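Local structure of hypothetical protein (Staphylococcus aureus subsp. aureus Mu50, 4PEO) at residues K13-I18 with V72-D77; A39-S44 with G65-R70; N46-L51 with L81-M86. The protein is a cysteine protease of the Prp family that removes the N-terminal nine residues of ribosomal protein bL27 and also trims capsid and scaffold proteins of bacteriophage 80alpha. One frame throughout, in Å; residues are numbered along the deposited sequence.

Contact 1: K13-I18 with V72-D77; sequences KVTDVI and VDTNND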
loop_
_atom_site.group_PDB
_atom_site.type_symbol
_atom_site.label_atom_id
_atom_site.label_comp_id
_atom_site.label_asym_id
_atom_site.label_seq_id
_atom_site.Cartn_x
_atom_site.Cartn_y
_atom_site.Cartn_z
ATOM N N LYS B 13 0.071 18.523 1.847
ATOM C CA LYS B 13 0.441 17.383 2.684
ATOM C C LYS B 13 -0.798 16.684 3.224
ATOM O O LYS B 13 -1.747 17.349 3.618
ATOM C CB LYS B 13 1.351 17.825 3.846
ATOM C CG LYS B 13 2.601 18.623 3.416
ATOM C CD LYS B 13 3.447 17.907 2.346
ATOM C CE LYS B 13 4.573 18.778 1.840
ATOM N NZ LYS B 13 5.744 18.707 2.742
ATOM N N VAL B 14 -0.775 15.345 3.255
ATOM C CA VAL B 14 -1.891 14.555 3.800
ATOM C C VAL B 14 -1.750 14.653 5.326
ATOM O O VAL B 14 -0.765 14.158 5.882
ATOM C CB VAL B 14 -1.855 13.077 3.316
ATOM C CG1 VAL B 14 -2.955 12.254 4.001
ATOM C CG2 VAL B 14 -1.988 12.980 1.791
ATOM N N THR B 15 -2.711 15.304 5.989
ATOM C CA THR B 15 -2.658 15.485 7.450
ATOM C C THR B 15 -3.505 14.474 8.182
ATOM O O THR B 15 -3.205 14.160 9.334
ATOM C CB THR B 15 -3.043 16.919 7.852
ATOM O OG1 THR B 15 -4.418 17.158 7.513
ATOM C CG2 THR B 15 -2.129 17.982 7.186
ATOM N N ASP B 16 -4.619 14.046 7.571
ATOM C CA ASP B 16 -5.523 13.124 8.240
ATOM C C ASP B 16 -6.164 12.189 7.263
ATOM O O ASP B 16 -6.523 12.591 6.153
ATOM C CB ASP B 16 -6.667 13.924 8.915
ATOM C CG ASP B 16 -6.218 14.908 9.970
ATOM O OD1 ASP B 16 -5.778 16.013 9.597
ATOM O OD2 ASP B 16 -6.349 14.590 11.173
ATOM N N VAL B 17 -6.398 10.962 7.698
ATOM C CA VAL B 17 -7.157 9.989 6.929
ATOM C C VAL B 17 -8.012 9.301 7.982
ATOM O O VAL B 17 -7.459 8.843 8.988
ATOM C CB VAL B 17 -6.257 8.971 6.173
ATOM C CG1 VAL B 17 -7.101 7.872 5.524
ATOM C CG2 VAL B 17 -5.407 9.667 5.105
ATOM N N ILE B 18 -9.338 9.237 7.777
ATOM C CA ILE B 18 -10.206 8.530 8.727
ATOM C C ILE B 18 -10.997 7.491 7.967
ATOM O O ILE B 18 -11.754 7.856 7.066
ATOM C CB ILE B 18 -11.151 9.471 9.517
ATOM C CG1 ILE B 18 -10.349 10.636 10.151
ATOM C CG2 ILE B 18 -11.946 8.664 10.559
ATOM C CD1 ILE B 18 -11.171 11.680 10.926
ATOM N N VAL B 72 2.128 13.594 11.958
ATOM C CA VAL B 72 2.836 14.421 12.939
ATOM C C VAL B 72 3.883 15.259 12.197
ATOM O O VAL B 72 3.835 16.491 12.252
ATOM C CB VAL B 72 3.389 13.613 14.138
ATOM C CG1 VAL B 72 4.246 14.504 15.047
ATOM C CG2 VAL B 72 2.246 12.987 14.935
ATOM N N ASP B 73 4.801 14.597 11.484
ATOM C CA ASP B 73 5.798 15.288 10.675
ATOM C C ASP B 73 5.289 15.285 9.234
ATOM O O ASP B 73 5.577 14.350 8.473
ATOM C CB ASP B 73 7.190 14.626 10.799
ATOM C CG ASP B 73 8.292 15.284 9.971
ATOM O OD1 ASP B 73 8.050 16.377 9.411
ATOM O OD2 ASP B 73 9.383 14.691 9.863
ATOM N N THR B 74 4.534 16.334 8.856
ATOM C CA THR B 74 3.976 16.465 7.497
ATOM C C THR B 74 5.072 16.712 6.449
ATOM O O THR B 74 4.817 16.599 5.247
ATOM C CB THR B 74 2.889 17.562 7.435
ATOM O OG1 THR B 74 3.479 18.823 7.746
ATOM C CG2 THR B 74 1.690 17.272 8.329
ATOM N N ASN B 75 6.287 17.058 6.897
ATOM C CA ASN B 75 7.400 17.294 5.987
ATOM C C ASN B 75 8.267 16.048 5.784
ATOM O O ASN B 75 9.318 16.123 5.143
ATOM C CB ASN B 75 8.219 18.512 6.398
ATOM C CG ASN B 75 7.411 19.776 6.534
ATOM O OD1 ASN B 75 6.725 20.259 5.617
ATOM N ND2 ASN B 75 7.466 20.320 7.718
ATOM N N ASN B 76 7.814 14.895 6.299
ATOM C CA ASN B 76 8.513 13.638 6.089
ATOM C C ASN B 76 8.089 13.135 4.706
ATOM O O ASN B 76 6.982 12.615 4.547
ATOM C CB ASN B 76 8.188 12.611 7.188
ATOM C CG ASN B 76 9.036 11.362 7.086
ATOM O OD1 ASN B 76 9.123 10.713 6.037
ATOM N ND2 ASN B 76 9.716 11.020 8.161
ATOM N N ASP B 77 8.960 13.322 3.700
ATOM C CA ASP B 77 8.659 12.941 2.325
ATOM C C ASP B 77 8.340 11.463 2.159
ATOM O O ASP B 77 7.479 11.114 1.353
ATOM C CB ASP B 77 9.794 13.363 1.381
ATOM C CG ASP B 77 9.942 14.870 1.196
ATOM O OD1 ASP B 77 9.031 15.625 1.625
ATOM O OD2 ASP B 77 10.938 15.290 0.582
HETATM O O HOH W 1 6.451 16.097 2.772
#

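Contact 2: A39-S44 with G65-R70; sequences AVLFGS and GHFHIR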
loop_
_atom_site.group_PDB
_atom_site.type_symbol
_atom_site.label_atom_id
_atom_site.label_comp_id
_atom_site.label_asym_id
_atom_site.label_seq_id
_atom_site.Cartn_x
_atom_site.Cartn_y
_atom_site.Cartn_z
ATOM N N ALA B 39 -6.638 -4.008 4.430
ATOM C CA ALA B 39 -5.256 -4.445 4.213
ATOM C C ALA B 39 -4.380 -3.278 3.760
ATOM O O ALA B 39 -3.258 -3.139 4.233
ATOM C CB ALA B 39 -5.208 -5.571 3.189
ATOM N N VAL B 40 -4.907 -2.436 2.859
ATOM C CA VAL B 40 -4.187 -1.267 2.340
ATOM C C VAL B 40 -3.956 -0.255 3.470
ATOM O O VAL B 40 -2.842 0.241 3.637
ATOM C CB VAL B 40 -4.933 -0.637 1.127
ATOM C CG1 VAL B 40 -4.341 0.724 0.761
ATOM C CG2 VAL B 40 -4.896 -1.567 -0.077
ATOM N N LEU B 41 -4.970 0.042 4.256
ATOM C CA LEU B 41 -4.820 0.997 5.331
ATOM C C LEU B 41 -3.888 0.520 6.442
ATOM O O LEU B 41 -2.937 1.190 6.748
ATOM C CB LEU B 41 -6.186 1.366 5.865
ATOM C CG LEU B 41 -6.385 2.510 6.848
ATOM C CD1 LEU B 41 -5.486 2.548 8.042
ATOM C CD2 LEU B 41 -6.703 3.845 6.217
ATOM N N PHE B 42 -4.173 -0.644 7.026
ATOM C CA PHE B 42 -3.326 -1.153 8.109
ATOM C C PHE B 42 -1.895 -1.410 7.658
ATOM O O PHE B 42 -0.963 -1.067 8.381
ATOM C CB PHE B 42 -3.949 -2.381 8.797
ATOM C CG PHE B 42 -5.348 -2.156 9.338
ATOM C CD1 PHE B 42 -5.673 -0.983 10.011
ATOM C CD2 PHE B 42 -6.324 -3.136 9.210
ATOM C CE1 PHE B 42 -6.969 -0.774 10.501
ATOM C CE2 PHE B 42 -7.617 -2.928 9.701
ATOM C CZ PHE B 42 -7.933 -1.746 10.336
ATOM N N GLY B 43 -1.735 -1.934 6.440
ATOM C CA GLY B 43 -0.422 -2.201 5.869
ATOM C C GLY B 43 0.359 -0.915 5.697
ATOM O O GLY B 43 1.550 -0.875 6.013
ATOM N N SER B 44 -0.317 0.162 5.245
ATOM C CA SER B 44 0.340 1.466 5.058
ATOM C C SER B 44 0.794 2.066 6.377
ATOM O O SER B 44 1.908 2.580 6.445
ATOM C CB SER B 44 -0.551 2.435 4.295
ATOM O OG SER B 44 -0.810 1.879 3.018
ATOM N N GLY B 65 -13.606 1.136 15.068
ATOM C CA GLY B 65 -14.154 2.059 14.072
ATOM C C GLY B 65 -13.508 3.426 14.112
ATOM O O GLY B 65 -12.686 3.701 14.992
ATOM N N HIS B 66 -13.860 4.305 13.146
ATOM C CA HIS B 66 -13.319 5.669 13.057
ATOM C C HIS B 66 -11.790 5.692 13.218
ATOM O O HIS B 66 -11.250 6.404 14.069
ATOM C CB HIS B 66 -14.033 6.608 14.065
ATOM C CG HIS B 66 -15.524 6.639 13.901
ATOM N ND1 HIS B 66 -16.349 5.808 14.636
ATOM C CD2 HIS B 66 -16.286 7.373 13.060
ATOM C CE1 HIS B 66 -17.587 6.089 14.255
ATOM N NE2 HIS B 66 -17.602 7.006 13.294
ATOM N N PHE B 67 -11.106 4.861 12.423
ATOM C CA PHE B 67 -9.651 4.726 12.464
ATOM C C PHE B 67 -9.013 5.950 11.841
ATOM O O PHE B 67 -9.100 6.165 10.637
ATOM C CB PHE B 67 -9.207 3.426 11.793
ATOM C CG PHE B 67 -7.754 3.091 12.023
ATOM C CD1 PHE B 67 -6.761 3.649 11.226
ATOM C CD2 PHE B 67 -7.377 2.219 13.036
ATOM C CE1 PHE B 67 -5.414 3.352 11.444
ATOM C CE2 PHE B 67 -6.030 1.912 13.244
ATOM C CZ PHE B 67 -5.062 2.452 12.423
ATOM N N HIS B 68 -8.426 6.775 12.698
ATOM C CA HIS B 68 -7.880 8.068 12.341
ATOM C C HIS B 68 -6.378 8.093 12.424
ATOM O O HIS B 68 -5.806 7.866 13.491
ATOM C CB HIS B 68 -8.495 9.141 13.276
ATOM C CG HIS B 68 -7.950 10.521 13.085
ATOM N ND1 HIS B 68 -7.905 11.425 14.134
ATOM C CD2 HIS B 68 -7.446 11.114 11.975
ATOM C CE1 HIS B 68 -7.372 12.529 13.632
ATOM N NE2 HIS B 68 -7.114 12.397 12.325
ATOM N N ILE B 69 -5.748 8.359 11.277
ATOM C CA ILE B 69 -4.314 8.560 11.136
ATOM C C ILE B 69 -4.113 10.069 11.070
ATOM O O ILE B 69 -4.610 10.713 10.141
ATOM C CB ILE B 69 -3.730 7.908 9.854
ATOM C CG1 ILE B 69 -4.095 6.413 9.728
ATOM C CG2 ILE B 69 -2.216 8.176 9.765
ATOM C CD1 ILE B 69 -3.977 5.884 8.250
ATOM N N ARG B 70 -3.377 10.629 12.020
ATOM C CA ARG B 70 -3.050 12.043 11.975
ATOM C C ARG B 70 -1.540 12.167 11.785
ATOM O O ARG B 70 -0.775 11.654 12.610
ATOM C CB ARG B 70 -3.530 12.765 13.250
ATOM C CG ARG B 70 -2.890 14.131 13.474
ATOM C CD ARG B 70 -3.397 15.208 12.537
ATOM N NE ARG B 70 -2.813 16.514 12.869
ATOM C CZ ARG B 70 -3.156 17.663 12.291
ATOM N NH1 ARG B 70 -4.108 17.692 11.363
ATOM N NH2 ARG B 70 -2.568 18.794 12.654
#

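Contact 3: N46-L51 with L81-M86; sequences NAIIGL and LILQTM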
loop_
_atom_site.group_PDB
_atom_site.type_symbol
_atom_site.label_atom_id
_atom_site.label_comp_id
_atom_site.label_asym_id
_atom_site.label_seq_id
_atom_site.Cartn_x
_atom_site.Cartn_y
_atom_site.Cartn_z
ATOM N N ASN B 46 1.606 0.329 9.109
ATOM C CA ASN B 46 2.763 -0.479 9.488
ATOM C C ASN B 46 4.014 -0.089 8.693
ATOM O O ASN B 46 5.118 -0.101 9.250
ATOM C CB ASN B 46 2.470 -1.958 9.330
ATOM C CG ASN B 46 1.531 -2.500 10.383
ATOM O OD1 ASN B 46 1.251 -1.866 11.404
ATOM N ND2 ASN B 46 1.018 -3.691 10.153
ATOM N N ALA B 47 3.836 0.285 7.408
ATOM C CA ALA B 47 4.956 0.703 6.552
ATOM C C ALA B 47 5.510 2.062 7.010
ATOM O O ALA B 47 6.733 2.245 7.043
ATOM C CB ALA B 47 4.516 0.773 5.089
ATOM N N ILE B 48 4.629 3.011 7.367
ATOM C CA ILE B 48 5.118 4.315 7.835
ATOM C C ILE B 48 5.997 4.101 9.086
ATOM O O ILE B 48 7.112 4.620 9.164
ATOM C CB ILE B 48 3.953 5.303 8.131
ATOM C CG1 ILE B 48 3.227 5.724 6.841
ATOM C CG2 ILE B 48 4.472 6.542 8.927
ATOM C CD1 ILE B 48 1.835 6.445 7.090
ATOM N N ILE B 49 5.478 3.318 10.048
ATOM C CA ILE B 49 6.170 3.031 11.314
ATOM C C ILE B 49 7.469 2.236 11.118
ATOM O O ILE B 49 8.491 2.565 11.728
ATOM C CB ILE B 49 5.174 2.395 12.336
ATOM C CG1 ILE B 49 4.060 3.412 12.700
ATOM C CG2 ILE B 49 5.891 1.886 13.604
ATOM C CD1 ILE B 49 2.779 2.805 13.355
ATOM N N GLY B 50 7.423 1.225 10.261
ATOM C CA GLY B 50 8.564 0.357 10.015
ATOM C C GLY B 50 9.632 0.878 9.075
ATOM O O GLY B 50 10.801 0.507 9.217
ATOM N N LEU B 51 9.253 1.732 8.106
ATOM C CA LEU B 51 10.185 2.210 7.071
ATOM C C LEU B 51 10.639 3.654 7.176
ATOM O O LEU B 51 11.551 4.045 6.439
ATOM C CB LEU B 51 9.598 1.975 5.665
ATOM C CG LEU B 51 9.130 0.539 5.341
ATOM C CD1 LEU B 51 8.367 0.498 4.030
ATOM C CD2 LEU B 51 10.298 -0.454 5.333
ATOM N N LEU B 81 4.866 9.992 0.854
ATOM C CA LEU B 81 4.790 9.097 -0.311
ATOM C C LEU B 81 3.961 7.850 0.029
ATOM O O LEU B 81 3.152 7.410 -0.789
ATOM C CB LEU B 81 6.188 8.684 -0.794
ATOM C CG LEU B 81 6.226 7.800 -2.036
ATOM C CD1 LEU B 81 5.588 8.497 -3.243
ATOM C CD2 LEU B 81 7.640 7.372 -2.355
ATOM N N ILE B 82 4.149 7.285 1.230
ATOM C CA ILE B 82 3.370 6.114 1.658
ATOM C C ILE B 82 1.880 6.459 1.738
ATOM O O ILE B 82 1.035 5.683 1.283
ATOM C CB ILE B 82 3.934 5.522 2.976
ATOM C CG1 ILE B 82 5.370 4.965 2.730
ATOM C CG2 ILE B 82 3.000 4.406 3.504
ATOM C CD1 ILE B 82 6.122 4.563 4.026
ATOM N N LEU B 83 1.553 7.644 2.275
ATOM C CA LEU B 83 0.152 8.073 2.358
ATOM C C LEU B 83 -0.449 8.281 0.965
ATOM O O LEU B 83 -1.583 7.861 0.724
ATOM C CB LEU B 83 0.027 9.337 3.222
ATOM C CG LEU B 83 0.230 9.101 4.730
ATOM C CD1 LEU B 83 0.418 10.439 5.457
ATOM C CD2 LEU B 83 -0.953 8.310 5.327
ATOM N N GLN B 84 0.301 8.870 0.054
ATOM C CA GLN B 84 -0.159 9.039 -1.293
ATOM C C GLN B 84 -0.340 7.706 -1.990
ATOM O O GLN B 84 -1.258 7.545 -2.707
ATOM C CB GLN B 84 0.792 9.898 -2.059
ATOM C CG GLN B 84 0.935 11.259 -1.440
ATOM C CD GLN B 84 0.729 12.328 -2.433
ATOM O OE1 GLN B 84 1.312 12.300 -3.529
ATOM N NE2 GLN B 84 -0.117 13.280 -2.087
ATOM N N THR B 85 0.546 6.763 -1.715
ATOM C CA THR B 85 0.457 5.395 -2.253
ATOM C C THR B 85 -0.824 4.730 -1.738
ATOM O O THR B 85 -1.539 4.087 -2.516
ATOM C CB THR B 85 1.716 4.586 -1.876
ATOM O OG1 THR B 85 2.838 5.153 -2.568
ATOM C CG2 THR B 85 1.589 3.078 -2.235
ATOM N N MET B 86 -1.077 4.853 -0.425
ATOM C CA MET B 86 -2.288 4.321 0.214
ATOM C C MET B 86 -3.518 4.909 -0.487
ATOM O O MET B 86 -4.439 4.162 -0.787
ATOM C CB MET B 86 -2.288 4.742 1.693
ATOM C CG MET B 86 -3.305 3.959 2.549
ATOM S SD MET B 86 -3.467 4.732 4.234
ATOM C CE MET B 86 -4.243 6.068 3.763
#

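Contact 1: K13-I18 with V72-D77
Lys-13 lays its aliphatic chain over the backbone of Thr-74, and these two residues bury most of the surface in the contact. CG of the lysine lies 3.5 Å from Thr-74 O; the bend at chi2 (-53°) turns CD along the same oxygen, also at 3.5 Å, and the bend at chi4 (83°) sets NZ near Thr-74 O and Asn-75 OD1. Nearer the backbone, CB of Lys-13 lies 3.9 Å from CB of Thr-74. At the far end NZ makes two weak hydrogen bonds, one to Thr-74 O and one to Asn-75 OD1, both at 3.4 Å. A firmer link runs through a water, which accepts from Lys-13 NZ at 2.7 Å and donates to both Thr-74 O and Asp-77 OD1; the opposite charge of Asp-77 may favour this placement of the ammonium. Farther along the strand, the methyls of Thr-15 and Thr-74 meet at 4.0 Å between CG2 atoms, the two side chains lying alongside each other. Thr-15 and Asp-16 both face Thr-7 in a classic beta bulge of strand 14-20. In the other segment, Asp-73 to Asn-76 form a type I beta turn, closed by Asn-76 N to Asp-73 O, and Asn-76 then serves as N-cap of helix 77-96. The contact therefore joins the start of a sheet strand to a strand-to-helix connection.

Contact 2: A39-S44 with G65-R70
Phe-42 and Phe-67 form a T-shaped pair, in which the CE1 edge of Phe-42 is directed at one face of Phe-67. The ring centroids are 5.3 Å apart and the planes stand at 74°. Phe-42 CE1 comes down near the rim of the Phe-67 ring, 3.9 Å from its CD2. The neighbouring Leu-41 reaches the same ring with one methyl, CD1, which approaches Phe-67 CE1 obliquely at 3.5 Å. That methyl also meets Ile-69 tip to tip, with 3.7 Å between Leu-41 CD1 and Ile-69 CD1, so the leucine bridges two inward-pointing residues of strand 67-70. Its CG stands anti to the backbone N (chi1 -170°), a setting that extends the branch from the helix toward the sheet.

Around this first shell, Val-17 and Met-19 of strand 14-20 pack on Leu-41, while Ile-58 and Val-45 pack against both Phe-67 and Ile-69. The intervening His-68 points away from the helix, and its NE2 is hydrogen-bonded to Asp-16. Within the helix, Val-40 O accepts from Ser-44 N and, at 2.7 Å, from Ser-44 OG, the two donors arriving from opposite faces of the carbonyl plane; the serine hydroxyl is thereby satisfied inside its own helix.

The axes of segments 39-44 and 67-70 come within 11.1 Å, their directions 41° apart. This is helix-on-sheet packing in the alpha/beta fold of a Prp protease, and it borders the active site: the side chains of Phe-42 and His-22, the probable active-site proton donor, are about 4 Å apart.

Contact 3: N46-L51 with L81-M86
Helix segments 46-51 and 81-86 run nearly antiparallel, at 160° between their directions, with axes 10.2 Å apart and the CA atoms of Ile-48 and Ile-82 the nearest pair across them. They belong to the two long helices of the alpha/beta fold, 36-51 and 77-96, which lie side by side and pack through apolar side chains.

Ile-82 and Ile-48 bury the most surface. Ile-82 points at the other helix and uses both branches: CG2 on Ile-48, and CD1 over the backbone of Ala-47. Its CG2 methyl sits 3.6 Å from Ile-48 CG1. The longer branch is anti to the carbonyl carbon (chi1 -65°) and brings CD1 to the main-chain C and O of Ala-47, 3.9 Å from Ala-47 O, while the methyl of Ala-47 faces CG2 of Ile-82 more loosely.

Ile-48 starts off at an angle to the neighbouring helix, but its end turns back to it. CD1 continues beyond Ile-82 to Leu-83, 3.8 Å from Leu-83 CD2, and the two side chains cross at about a right angle. Leu-83 also rests on Val-14 and Ser-71, at the sheet side of the helix pair, and Ile-48 touches Glu-54 and Pro-56 in the loop that follows its helix.

The second subunit covers another part of the pair: its Thr-85 packs on Ala-47, Leu-51 and Ile-82, and its Thr-92 is hydrogen-bonded to Asn-46 ND2. Thr-85 of this chain in turn packs on Ile-82 of that subunit. The hydroxyl of Thr-85 is held within its own helix, where OG1 donates to Leu-81 O at 2.9 Å from above the carbonyl plane, on the opposite face from Thr-85 N.

In the fold
Helix 36-51 ties contacts 2 and 3 together, packing through its first half on strand 67-70 and through its last turns on helix 77-96; their centres are 11 Å apart. Met-86 bridges them, its CG 3.3 Å from Ser-44 OG and its SD 3.9 Å from Leu-41 CD2. Contact 1 joins contact 2 through the sheet, where Val-17 O and Ile-69 N are 2.9 Å apart, and joins contact 3 where Val-17 CG1 meets Met-86 CE at 3.8 Å. Contact 2 comes closest to the probable active site, the side chain of Phe-42 being about 4 Å from that of His-22, whereas contacts 1 and 3 lie away from it. Contacts 2 and 3 touch the second subunit.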